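Local coordinates for Cel44C (Paenibacillus polymyxa, PDB 2YIH), which hydrolyses internal beta-1,4-glucosidic bonds of xyloglucan and related glucans as a family 44 endo-glucanase, here as the family 44 catalytic part of a longer protein, at residues L110-Y115 / A189-T194; G122-S127 / H195-P200. The protein carries 8 engineered substitutions. All coordinates share one frame; numbering follows the deposited sequence.

Overall arrangement
Both contacts join the region that follows barrel strand 105-110 to the region that follows barrel strand 181-184, and their segments alternate along the chain. Contact 1 is buried and lies nearer the barrel: an indole packs on an alanine and a methionine, with no hydrogen bond between the two segments. Contact 2 lies farther out, about 11 Å away between centres, and is partly buried; there an arginine grips a backbone carbonyl directly and through water. The two meet where Trp-191 CE3 lies 3.6 Å from His-199 CD2. Helix 191-194 of contact 1, which also faces the bound glycan, runs directly into segment 195-200 of contact 2.

Contact 1 of 2, residues L110-Y115 / A189-T194; sequences LPMAGY and ALWSHT. With XYS (alpha-D-xylopyranose), chain B; BGC (beta-D-glucopyranose), chain C.
Trp-191 holds its CG anti to the carbonyl carbon (chi1 -78°), which carries the indole across to Ala-113. Met-112 sets CG anti to the backbone N (chi1 -154°) and then bends at chi3 (53°), bringing its methyl CE to the outer rim of the same ring system. Ala-113 covers one indole face: its CB lies 3.6 Å from Trp-191 CE2, and its CA forms a CH-pi contact 3.7 Å from the centroid of the six-membered ring, close to the ring normal. Met-112 crosses the indole at about a right angle, with CE 4.0 Å from Trp-191 CH2, while its carbonyl O approaches the same CH2 obliquely at 3.6 Å. Asp-185 ties the two segments together, accepting from Trp-191 NE1 through OD1 and from Met-112 N through OD2, which probably fixes the rotation of the indole. Helix 205-222 receives Met-112 through Leu-208, Ser-212 and Leu-215. Leu-190, His-193 and Thr-194 belong to the glycan pocket. Leu-190 divides its methyls between two sugars, CD2 lying 3.4 Å from xylose C5 and CD1 3.6 Å from glucose C3. His-193 turns a ring face to the xylose, whose O5 sits 3.1 Å from its CG. Apolar packing and CH-pi contact thus do the joining between the segments, and the shared carboxylate satisfies the buried indole N-H; Trp-191 lies behind Leu-190 and His-193, one layer removed from these sugars, a position consistent with a second-shell residue.

Contact 2 of 2, residues G122-S127 / H195-P200; sequences GSVQES and HPRIHP. Engineered in segment 195-200: Pro-200 (natural residue Gly).
Arg-197 reaches Val-124 and Glu-126 through a chain that is bent at chi2, extended at chi3 and turned again at chi4. CG stands anti to the carbonyl carbon (chi1 -56°), chi2 turns by -57°, and the turn at chi4 lays the guanidinium along the backbone of 124-126, with NE toward Val-124 O. NE donates to Val-124 O at 3.0 Å with an N-H...O angle of 149°. The oxygen is close to the guanidinium plane, whereas NE stands above the carbonyl plane. A water also lies in the guanidinium plane, accepting from Arg-197 NH2 at 2.8 Å and donating to Val-124 O at 3.1 Å; the carbonyl therefore has two donors, and the direct and water-borne bonds along one edge fix how the guanidinium is rotated. Glu-126 CA covers one guanidinium face, 3.6 Å from Arg-197 CZ. The extended Glu-126 side chain crosses the arginine at about a right angle; its OE1 stays 5.1 Å from Arg-197 NH1, too far for a salt bridge, and at most a long-range attraction probably acts. Nearer the root, Val-124 CG1 packs 3.9 Å from Arg-197 CG. Strand 122-123, an outer strand of the small antiparallel sheet with 60-61 and 69-71, leads into the 124-126 backbone that Arg-197 meets; Trp-135 of strand 135-139 touches both Val-124 and Arg-197, and 195-200 lies in the loop between helix 191-194 and helix 205-222.

Contact 1 of 2, residues L110-Y115 / A189-T194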
ATOM      1  N   LEU A 110      -1.175 -14.316   5.308  1.00  7.17           N
ATOM      2  CA  LEU A 110      -1.173 -15.654   5.955  1.00  7.31           C
ATOM      3  C   LEU A 110      -1.154 -15.390   7.444  1.00  7.42           C
ATOM      4  O   LEU A 110      -0.694 -14.325   7.883  1.00  7.50           O
ATOM      5  CB  LEU A 110       0.091 -16.428   5.557  1.00  7.43           C
ATOM      6  CG  LEU A 110       0.167 -16.730   4.047  1.00  7.36           C
ATOM      7  CD1 LEU A 110       1.435 -17.518   3.773  1.00  7.67           C
ATOM      8  CD2 LEU A 110      -1.047 -17.540   3.631  1.00  7.47           C
ATOM      9  N   PRO A 111      -1.669 -16.339   8.245  1.00  7.55           N
ATOM     10  CA  PRO A 111      -1.829 -16.044   9.691  1.00  7.90           C
ATOM     11  C   PRO A 111      -0.545 -16.370  10.485  1.00  8.32           C
ATOM     12  O   PRO A 111       0.079 -17.415  10.237  1.00  8.92           O
ATOM     13  CB  PRO A 111      -2.944 -17.022  10.123  1.00  7.68           C
ATOM     14  CG  PRO A 111      -2.745 -18.219   9.181  1.00  7.81           C
ATOM     15  CD  PRO A 111      -2.317 -17.605   7.833  1.00  7.84           C
ATOM     16  N   MET A 112      -0.227 -15.550  11.491  1.00  8.60           N
ATOM     17  CA  MET A 112       0.988 -15.786  12.272  1.00  9.40           C
ATOM     18  C   MET A 112       0.782 -15.512  13.773  1.00  9.87           C
ATOM     19  O   MET A 112       1.652 -15.797  14.586  1.00 11.01           O
ATOM     20  CB  MET A 112       2.130 -14.925  11.679  1.00  9.68           C
ATOM     21  CG  MET A 112       3.495 -15.457  11.914  1.00  9.75           C
ATOM     22  SD  MET A 112       4.785 -14.453  11.139  1.00  9.57           S
ATOM     23  CE  MET A 112       4.427 -12.812  11.774  1.00  9.63           C
ATOM     24  N   ALA A 113      -0.359 -14.946  14.153  1.00  9.45           N
ATOM     25  CA  ALA A 113      -0.555 -14.601  15.558  1.00  9.30           C
ATOM     26  C   ALA A 113      -0.772 -15.845  16.412  1.00  9.55           C
ATOM     27  O   ALA A 113      -0.542 -15.803  17.632  1.00 10.08           O
ATOM     28  CB  ALA A 113      -1.724 -13.574  15.731  1.00  9.25           C
ATOM     29  N   GLY A 114      -1.236 -16.925  15.776  1.00  9.28           N
ATOM     30  CA  GLY A 114      -1.096 -18.284  16.292  1.00  8.63           C
ATOM     31  C   GLY A 114      -2.378 -19.118  16.228  1.00  8.51           C
ATOM     32  O   GLY A 114      -2.328 -20.361  16.349  1.00  8.14           O
ATOM     33  N   TYR A 115      -3.522 -18.449  16.094  1.00  8.55           N
ATOM     34  CA  TYR A 115      -4.818 -19.122  15.966  1.00  8.60           C
ATOM     35  C   TYR A 115      -5.701 -18.475  14.906  1.00  8.56           C
ATOM     36  O   TYR A 115      -5.566 -17.264  14.619  1.00  8.92           O
ATOM     37  CB  TYR A 115      -5.592 -19.054  17.304  1.00  9.07           C
ATOM     38  CG  TYR A 115      -4.840 -19.690  18.478  1.00  9.69           C
ATOM     39  CD1 TYR A 115      -3.856 -18.974  19.170  1.00 10.36           C
ATOM     40  CD2 TYR A 115      -5.098 -21.009  18.856  1.00  9.65           C
ATOM     41  CE1 TYR A 115      -3.153 -19.558  20.229  1.00 11.35           C
ATOM     42  CE2 TYR A 115      -4.418 -21.594  19.932  1.00 10.71           C
ATOM     43  CZ  TYR A 115      -3.416 -20.887  20.560  1.00 11.82           C
ATOM     44  OH  TYR A 115      -2.789 -21.429  21.679  1.00 12.75           O
ATOM     45  N   ALA A 189       2.575  -5.577  16.159  1.00  7.86           N
ATOM     46  CA  ALA A 189       2.706  -4.758  17.381  1.00  8.28           C
ATOM     47  C   ALA A 189       1.364  -4.303  17.905  1.00  8.21           C
ATOM     48  O   ALA A 189       1.282  -3.888  19.059  1.00  9.10           O
ATOM     49  CB  ALA A 189       3.630  -3.556  17.159  1.00  8.29           C
ATOM     50  N   LEU A 190       0.311  -4.506  17.086  1.00  7.90           N
ATOM     51  CA  LEU A 190      -1.075  -4.278  17.517  1.00  7.74           C
ATOM     52  C   LEU A 190      -1.858  -5.547  17.826  1.00  8.02           C
ATOM     53  O   LEU A 190      -3.024  -5.439  18.255  1.00  8.14           O
ATOM     54  CB  LEU A 190      -1.841  -3.391  16.523  1.00  8.18           C
ATOM     55  CG  LEU A 190      -1.259  -1.982  16.374  1.00  8.38           C
ATOM     56  CD1 LEU A 190      -2.200  -1.150  15.537  1.00  8.57           C
ATOM     57  CD2 LEU A 190      -0.974  -1.283  17.697  1.00  8.87           C
ATOM     58  N   TRP A 191      -1.230  -6.723  17.707  1.00  7.33           N
ATOM     59  CA  TRP A 191      -1.966  -7.945  18.010  1.00  7.76           C
ATOM     60  C   TRP A 191      -2.623  -7.860  19.393  1.00  8.21           C
ATOM     61  O   TRP A 191      -3.772  -8.304  19.570  1.00  8.64           O
ATOM     62  CB  TRP A 191      -1.040  -9.160  17.997  1.00  7.63           C
ATOM     63  CG  TRP A 191      -0.689  -9.670  16.658  1.00  7.27           C
ATOM     64  CD1 TRP A 191      -1.292  -9.367  15.443  1.00  7.51           C
ATOM     65  CD2 TRP A 191       0.382 -10.570  16.367  1.00  7.25           C
ATOM     66  NE1 TRP A 191      -0.657 -10.062  14.427  1.00  7.65           N
ATOM     67  CE2 TRP A 191       0.372 -10.800  14.969  1.00  7.53           C
ATOM     68  CE3 TRP A 191       1.342 -11.210  17.155  1.00  7.22           C
ATOM     69  CZ2 TRP A 191       1.291 -11.660  14.338  1.00  7.39           C
ATOM     70  CZ3 TRP A 191       2.278 -12.088  16.534  1.00  7.09           C
ATOM     71  CH2 TRP A 191       2.239 -12.298  15.141  1.00  7.66           C
ATOM     72  N   SER A 192      -1.904  -7.354  20.388  1.00  8.59           N
ATOM     73  CA  SER A 192      -2.474  -7.396  21.754  1.00  9.72           C
ATOM     74  C   SER A 192      -3.589  -6.393  21.946  1.00 10.48           C
ATOM     75  O   SER A 192      -4.376  -6.502  22.896  1.00 10.73           O
ATOM     76  CB  SER A 192      -1.390  -7.205  22.837  1.00  9.76           C
ATOM     77  OG  SER A 192      -0.858  -5.910  22.752  1.00 10.91           O
ATOM     78  N   HIS A 193      -3.684  -5.431  21.043  1.00 10.96           N
ATOM     79  CA  HIS A 193      -4.764  -4.439  21.117  1.00 11.81           C
ATOM     80  C   HIS A 193      -5.961  -4.803  20.207  1.00 10.75           C
ATOM     81  O   HIS A 193      -7.139  -4.735  20.614  1.00 10.11           O
ATOM     82  CB  HIS A 193      -4.196  -3.052  20.770  1.00 14.65           C
ATOM     83  CG  HIS A 193      -5.237  -1.968  20.707  1.00 17.87           C
ATOM     84  ND1 HIS A 193      -5.636  -1.255  21.815  1.00 22.88           N
ATOM     85  CD2 HIS A 193      -5.979  -1.503  19.672  1.00 21.68           C
ATOM     86  CE1 HIS A 193      -6.584  -0.396  21.468  1.00 23.02           C
ATOM     87  NE2 HIS A 193      -6.810  -0.526  20.172  1.00 22.66           N
ATOM     88  N   THR A 194      -5.654  -5.143  18.966  1.00  9.48           N
ATOM     89  CA  THR A 194      -6.672  -5.502  17.963  1.00  9.12           C
ATOM     90  C   THR A 194      -7.195  -6.907  18.153  1.00  9.12           C
ATOM     91  O   THR A 194      -8.415  -7.164  18.005  1.00  9.06           O
ATOM     92  CB  THR A 194      -6.060  -5.381  16.550  1.00  9.09           C
ATOM     93  OG1 THR A 194      -5.633  -4.013  16.375  1.00  9.49           O
ATOM     94  CG2 THR A 194      -7.111  -5.742  15.451  1.00  8.63           C
TER
HETATM   95  C1  XYS B   6      -3.341   1.244  20.391  1.00 25.35           C
HETATM   96  C2  XYS B   6      -3.423   1.653  21.854  1.00 26.71           C
HETATM   97  C3  XYS B   6      -2.007   1.724  22.400  1.00 26.33           C
HETATM   98  C4  XYS B   6      -1.395   0.339  22.304  1.00 25.54           C
HETATM   99  C5  XYS B   6      -1.474  -0.217  20.880  1.00 24.85           C
HETATM  100  O2  XYS B   6      -4.067   2.922  21.986  1.00 27.37           O
HETATM  101  O3  XYS B   6      -2.041   2.074  23.784  1.00 27.41           O
HETATM  102  O4  XYS B   6      -0.045   0.429  22.784  1.00 26.22           O
HETATM  103  O5  XYS B   6      -2.798  -0.078  20.311  1.00 23.91           O
HETATM  104  C2  BGC C   5      -5.741   0.743  15.472  0.50 20.98           C
HETATM  105  C3  BGC C   5      -5.577  -0.506  14.602  0.50 20.84           C
HETATM  106  C4  BGC C   5      -5.595  -0.106  13.127  0.50 20.56           C
HETATM  107  C5  BGC C   5      -4.671   1.074  12.832  0.50 21.11           C
HETATM  108  C6  BGC C   5      -4.955   1.552  11.409  0.50 21.27           C
HETATM  109  C1  BGC C   5      -4.655   1.754  15.106  0.50 21.25           C
HETATM  110  O2  BGC C   5      -5.639   0.422  16.866  0.50 22.32           O
HETATM  111  O3  BGC C   5      -6.644  -1.437  14.842  0.50 20.21           O
HETATM  112  O4  BGC C   5      -5.291  -1.190  12.234  0.50 19.15           O
HETATM  113  O5  BGC C   5      -4.909   2.139  13.760  0.50 20.58           O
HETATM  114  O6  BGC C   5      -6.367   1.647  11.174  0.50 22.28           O

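Contact 2 of 2, residues G122-S127 / H195-P200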
ATOM      1  N   GLY A 122     -19.933 -15.605  16.400  1.00 11.24           N
ATOM      2  CA  GLY A 122     -19.975 -14.252  16.976  1.00 10.32           C
ATOM      3  C   GLY A 122     -18.960 -13.943  18.075  1.00 10.14           C
ATOM      4  O   GLY A 122     -17.843 -14.481  18.080  1.00  9.94           O
ATOM      5  N   SER A 123     -19.331 -13.047  18.986  1.00  9.81           N
ATOM      6  CA  SER A 123     -18.375 -12.465  19.917  0.50 10.08           C
ATOM      7  C   SER A 123     -17.649 -13.519  20.741  1.00 10.04           C
ATOM      8  O   SER A 123     -18.241 -14.533  21.133  1.00 10.64           O
ATOM      9  CB  SER A 123     -19.046 -11.465  20.850  0.50 10.46           C
ATOM     10  OG  SER A 123     -18.086 -10.922  21.730  0.50 10.28           O
ATOM     11  N   VAL A 124     -16.350 -13.286  20.940  1.00  9.75           N
ATOM     12  CA  VAL A 124     -15.512 -14.139  21.751  1.00  9.95           C
ATOM     13  C   VAL A 124     -15.127 -13.319  22.999  1.00  9.98           C
ATOM     14  O   VAL A 124     -14.538 -12.230  22.894  1.00 10.54           O
ATOM     15  CB  VAL A 124     -14.211 -14.476  21.003  1.00  9.62           C
ATOM     16  CG1 VAL A 124     -13.301 -15.299  21.915  1.00  9.63           C
ATOM     17  CG2 VAL A 124     -14.532 -15.205  19.700  1.00  9.45           C
ATOM     18  N   GLN A 125     -15.588 -13.789  24.158  1.00 10.12           N
ATOM     19  CA  GLN A 125     -15.330 -13.083  25.428  1.00 11.05           C
ATOM     20  C   GLN A 125     -13.907 -13.291  25.953  1.00 10.91           C
ATOM     21  O   GLN A 125     -13.208 -14.193  25.480  1.00 10.36           O
ATOM     22  CB  GLN A 125     -16.347 -13.543  26.457  1.00 11.83           C
ATOM     23  CG  GLN A 125     -17.774 -13.176  26.071  1.00 13.44           C
ATOM     24  CD  GLN A 125     -18.777 -13.707  27.101  1.00 14.95           C
ATOM     25  OE1 GLN A 125     -18.593 -13.517  28.298  1.00 16.06           O
ATOM     26  NE2 GLN A 125     -19.795 -14.401  26.640  1.00 16.41           N
ATOM     27  N   GLU A 126     -13.471 -12.437  26.898  1.00 10.53           N
ATOM     28  CA  GLU A 126     -12.104 -12.461  27.385  1.00 11.41           C
ATOM     29  C   GLU A 126     -11.639 -13.846  27.845  1.00 10.84           C
ATOM     30  O   GLU A 126     -10.552 -14.294  27.491  1.00 10.75           O
ATOM     31  CB  GLU A 126     -11.870 -11.441  28.500  1.00 12.54           C
ATOM     32  CG  GLU A 126     -10.393 -11.250  28.665  1.00 14.70           C
ATOM     33  CD  GLU A 126      -9.993 -10.197  29.674  1.00 17.39           C
ATOM     34  OE1 GLU A 126     -10.832  -9.321  30.005  1.00 15.65           O
ATOM     35  OE2 GLU A 126      -8.796 -10.283  30.058  1.00 17.32           O
ATOM     36  N   SER A 127     -12.482 -14.541  28.598  1.00 10.51           N
ATOM     37  CA  SER A 127     -12.074 -15.861  29.087  1.00 10.66           C
ATOM     38  C   SER A 127     -12.144 -16.948  28.017  1.00 10.73           C
ATOM     39  O   SER A 127     -11.723 -18.088  28.253  1.00 11.67           O
ATOM     40  CB  SER A 127     -12.867 -16.238  30.342  1.00  9.65           C
ATOM     41  OG  SER A 127     -14.232 -16.463  30.021  1.00 10.59           O
ATOM     42  N   HIS A 195      -6.289  -7.828  18.475  1.00  8.27           N
ATOM     43  CA  HIS A 195      -6.638  -9.259  18.569  1.00  8.20           C
ATOM     44  C   HIS A 195      -6.235  -9.870  19.917  1.00  8.34           C
ATOM     45  O   HIS A 195      -5.574 -10.923  19.968  1.00  8.02           O
ATOM     46  CB  HIS A 195      -5.950 -10.057  17.437  1.00  8.33           C
ATOM     47  CG  HIS A 195      -6.446  -9.706  16.072  1.00  8.33           C
ATOM     48  ND1 HIS A 195      -7.728  -9.997  15.665  1.00  8.70           N
ATOM     49  CD2 HIS A 195      -5.856  -9.041  15.043  1.00  8.56           C
ATOM     50  CE1 HIS A 195      -7.887  -9.599  14.408  1.00  8.84           C
ATOM     51  NE2 HIS A 195      -6.783  -8.971  14.026  1.00  8.61           N
ATOM     52  N   PRO A 196      -6.699  -9.270  21.015  1.00  8.61           N
ATOM     53  CA  PRO A 196      -6.330  -9.810  22.334  1.00  9.26           C
ATOM     54  C   PRO A 196      -6.888 -11.203  22.592  1.00  9.34           C
ATOM     55  O   PRO A 196      -6.358 -11.926  23.466  1.00 10.43           O
ATOM     56  CB  PRO A 196      -6.977  -8.805  23.304  1.00  8.87           C
ATOM     57  CG  PRO A 196      -8.129  -8.209  22.541  1.00  9.01           C
ATOM     58  CD  PRO A 196      -7.499  -8.043  21.146  1.00  8.88           C
ATOM     59  N   ARG A 197      -7.969 -11.580  21.910  1.00  9.29           N
ATOM     60  CA  ARG A 197      -8.486 -12.950  22.058  1.00  9.49           C
ATOM     61  C   ARG A 197      -7.570 -13.982  21.412  1.00  9.89           C
ATOM     62  O   ARG A 197      -7.732 -15.176  21.653  1.00 10.49           O
ATOM     63  CB  ARG A 197      -9.914 -13.125  21.498  1.00  9.86           C
ATOM     64  CG  ARG A 197     -10.968 -12.176  22.094  1.00  9.87           C
ATOM     65  CD  ARG A 197     -11.069 -12.275  23.666  1.00 10.30           C
ATOM     66  NE  ARG A 197     -12.008 -11.253  24.114  1.00 10.47           N
ATOM     67  CZ  ARG A 197     -11.660 -10.094  24.647  1.00 10.96           C
ATOM     68  NH1 ARG A 197     -10.377  -9.825  24.962  1.00 11.64           N
ATOM     69  NH2 ARG A 197     -12.602  -9.200  24.889  1.00 11.56           N
ATOM     70  N   ILE A 198      -6.687 -13.540  20.502  1.00  9.24           N
ATOM     71  CA  ILE A 198      -5.758 -14.453  19.841  1.00  9.20           C
ATOM     72  C   ILE A 198      -4.368 -14.428  20.518  1.00  9.82           C
ATOM     73  O   ILE A 198      -3.751 -15.481  20.782  1.00 10.61           O
ATOM     74  CB  ILE A 198      -5.596 -14.110  18.317  1.00  8.81           C
ATOM     75  CG1 ILE A 198      -6.944 -14.277  17.606  1.00  8.87           C
ATOM     76  CG2 ILE A 198      -4.596 -15.100  17.680  1.00  9.08           C
ATOM     77  CD1 ILE A 198      -6.954 -13.956  16.093  1.00  8.46           C
ATOM     78  N   HIS A 199      -3.895 -13.231  20.804  1.00 10.00           N
ATOM     79  CA  HIS A 199      -2.515 -13.043  21.306  1.00 10.04           C
ATOM     80  C   HIS A 199      -2.504 -11.885  22.309  1.00 10.41           C
ATOM     81  O   HIS A 199      -2.103 -10.767  21.986  1.00  9.91           O
ATOM     82  CB  HIS A 199      -1.608 -12.809  20.065  1.00  9.87           C
ATOM     83  CG  HIS A 199      -0.136 -12.735  20.363  1.00  9.78           C
ATOM     84  ND1 HIS A 199       0.406 -11.784  21.203  1.00  9.95           N
ATOM     85  CD2 HIS A 199       0.904 -13.495  19.936  1.00  9.97           C
ATOM     86  CE1 HIS A 199       1.715 -11.958  21.282  1.00  9.99           C
ATOM     87  NE2 HIS A 199       2.045 -12.989  20.517  1.00 10.40           N
ATOM     88  N   PRO A 200      -2.975 -12.144  23.552  1.00 11.27           N
ATOM     89  CA  PRO A 200      -3.199 -11.069  24.554  1.00 11.63           C
ATOM     90  C   PRO A 200      -1.905 -10.354  25.015  1.00 12.03           C
ATOM     91  O   PRO A 200      -1.953  -9.167  25.379  1.00 12.15           O
ATOM     92  CB  PRO A 200      -3.840 -11.809  25.752  1.00 12.08           C
ATOM     93  CG  PRO A 200      -3.619 -13.274  25.492  1.00 11.87           C
ATOM     94  CD  PRO A 200      -3.510 -13.444  23.980  1.00 11.06           C
TER
HETATM   95  O   HOH W   1     -15.330  -9.504  24.258  1.00 18.21           O